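Local coordinates for protein probable 2-hydroxyhepta-2,4-diene-1,7-dioate isomerase (Thermus thermophilus, PDB 2DFU) that probably acts as a metal-dependent isomerase of the fumarylacetoacetate hydrolase family, working on 2-hydroxyhepta-2,4-diene-1,7-dioate, at residues A[116-121]-A[224-229]. Sequence-based numbering, arbitrary orientation.
Sequences ELAVVV and VVLTGT
With chi1 at 63°, Thr227 holds OG1 between its own backbone N and carbonyl carbon, 2.8 Å from Leu117 O. Glu116 has CG anti to the carbonyl carbon and an extended chain beyond it, which carries OE1 to a weak, bent hydrogen bond from Gly228 N (3.1 Å, 128° at the hydrogen). The same OE1 lies 3.3 Å from Leu226 CB, the two side chains crossing at about a right angle. An alanine at Glu116 would probably leave Gly228 N without this acceptor and open a gap beside Leu226. Strand 111-121 here pairs antiparallel with strand 224-226 in the buried β-core of the FAA hydrolase fold: Val119 and Val225 form the hydrogen-bonded pair, Val119 N to Val225 O at 2.8 Å and Val225 N to Val119 O at 2.9 Å. Ala118 CB meets Leu226 CD2 at 3.8 Å on one face, where Leu168 and Leu170 add cover; Val119 and Val225 face helix 206-214 on the other. Past the end of strand 224-226, Thr227 N still donates to Leu117 O (3.2 Å, 155°), and a water accepts from Leu117 N and donates to Gly228 O.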
loop_
_atom_site.group_PDB
_atom_site.type_symbol
_atom_site.label_atom_id
_atom_site.label_comp_id
_atom_site.label_asym_id
_atom_site.label_seq_id
_atom_site.Cartn_x
_atom_site.Cartn_y
_atom_site.Cartn_z
ATOM N N GLU A 116 4.561 -18.065 5.418
ATOM C CA GLU A 116 3.961 -17.390 6.567
ATOM C C GLU A 116 2.451 -17.515 6.690
ATOM O O GLU A 116 1.742 -17.722 5.701
ATOM C CB GLU A 116 4.297 -15.895 6.520
ATOM C CG GLU A 116 5.785 -15.573 6.485
ATOM C CD GLU A 116 6.054 -14.078 6.437
ATOM O OE1 GLU A 116 5.161 -13.296 6.830
ATOM O OE2 GLU A 116 7.164 -13.683 6.024
ATOM N N LEU A 117 1.962 -17.378 7.919
ATOM C CA LEU A 117 0.527 -17.403 8.166
ATOM C C LEU A 117 0.083 -15.979 7.847
ATOM O O LEU A 117 0.729 -15.017 8.270
ATOM C CB LEU A 117 0.222 -17.702 9.633
ATOM C CG LEU A 117 -1.244 -17.483 10.037
ATOM C CD1 LEU A 117 -2.105 -18.590 9.456
ATOM C CD2 LEU A 117 -1.372 -17.470 11.552
ATOM N N ALA A 118 -1.001 -15.835 7.095
ATOM C CA ALA A 118 -1.486 -14.508 6.742
ATOM C C ALA A 118 -2.873 -14.245 7.322
ATOM O O ALA A 118 -3.695 -15.151 7.432
ATOM C CB ALA A 118 -1.506 -14.348 5.227
ATOM N N VAL A 119 -3.130 -12.998 7.697
ATOM C CA VAL A 119 -4.422 -12.647 8.256
ATOM C C VAL A 119 -5.180 -11.709 7.337
ATOM O O VAL A 119 -4.603 -10.785 6.771
ATOM C CB VAL A 119 -4.269 -11.954 9.624
ATOM C CG1 VAL A 119 -5.633 -11.678 10.217
ATOM C CG2 VAL A 119 -3.456 -12.816 10.554
ATOM N N VAL A 120 -6.475 -11.955 7.181
ATOM C CA VAL A 120 -7.308 -11.091 6.358
ATOM C C VAL A 120 -8.273 -10.400 7.315
ATOM O O VAL A 120 -9.092 -11.040 7.962
ATOM C CB VAL A 120 -8.110 -11.888 5.298
ATOM C CG1 VAL A 120 -8.965 -10.933 4.479
ATOM C CG2 VAL A 120 -7.152 -12.659 4.379
ATOM N N VAL A 121 -8.161 -9.084 7.401
ATOM C CA VAL A 121 -8.998 -8.298 8.289
ATOM C C VAL A 121 -10.456 -8.259 7.861
ATOM O O VAL A 121 -10.766 -8.084 6.683
ATOM C CB VAL A 121 -8.444 -6.868 8.390
ATOM C CG1 VAL A 121 -9.382 -5.982 9.201
ATOM C CG2 VAL A 121 -7.056 -6.918 9.011
ATOM N N VAL A 224 -4.488 -7.219 4.358
ATOM C CA VAL A 224 -3.769 -8.439 4.692
ATOM C C VAL A 224 -2.597 -8.126 5.624
ATOM O O VAL A 224 -1.915 -7.110 5.467
ATOM C CB VAL A 224 -3.243 -9.135 3.397
ATOM C CG1 VAL A 224 -2.322 -10.283 3.743
ATOM C CG2 VAL A 224 -4.418 -9.641 2.569
ATOM N N VAL A 225 -2.381 -8.986 6.610
ATOM C CA VAL A 225 -1.275 -8.796 7.547
ATOM C C VAL A 225 -0.491 -10.097 7.601
ATOM O O VAL A 225 -1.082 -11.162 7.803
ATOM C CB VAL A 225 -1.794 -8.455 8.972
ATOM C CG1 VAL A 225 -0.630 -8.344 9.944
ATOM C CG2 VAL A 225 -2.589 -7.145 8.946
ATOM N N LEU A 226 0.823 -10.019 7.389
ATOM C CA LEU A 226 1.684 -11.204 7.430
ATOM C C LEU A 226 2.296 -11.303 8.825
ATOM O O LEU A 226 2.701 -10.294 9.404
ATOM C CB LEU A 226 2.791 -11.112 6.373
ATOM C CG LEU A 226 2.364 -10.851 4.922
ATOM C CD1 LEU A 226 3.552 -11.123 3.995
ATOM C CD2 LEU A 226 1.192 -11.731 4.536
ATOM N N THR A 227 2.382 -12.519 9.355
ATOM C CA THR A 227 2.886 -12.721 10.709
ATOM C C THR A 227 4.316 -13.243 10.913
ATOM O O THR A 227 4.614 -13.838 11.951
ATOM C CB THR A 227 1.923 -13.641 11.471
ATOM O OG1 THR A 227 1.895 -14.929 10.843
ATOM C CG2 THR A 227 0.518 -13.065 11.444
ATOM N N GLY A 228 5.208 -13.025 9.953
ATOM C CA GLY A 228 6.574 -13.502 10.129
ATOM C C GLY A 228 6.816 -14.919 9.633
ATOM O O GLY A 228 5.874 -15.657 9.349
ATOM N N THR A 229 8.081 -15.317 9.545
ATOM C CA THR A 229 8.418 -16.644 9.043
ATOM C C THR A 229 9.385 -17.414 9.947
ATOM O O THR A 229 10.242 -16.823 10.597
ATOM C CB THR A 229 9.030 -16.533 7.615
ATOM O OG1 THR A 229 9.112 -17.831 7.018
ATOM C CG2 THR A 229 10.423 -15.916 7.675
HETATM O O HOH W 1 3.656 -16.603 10.267
#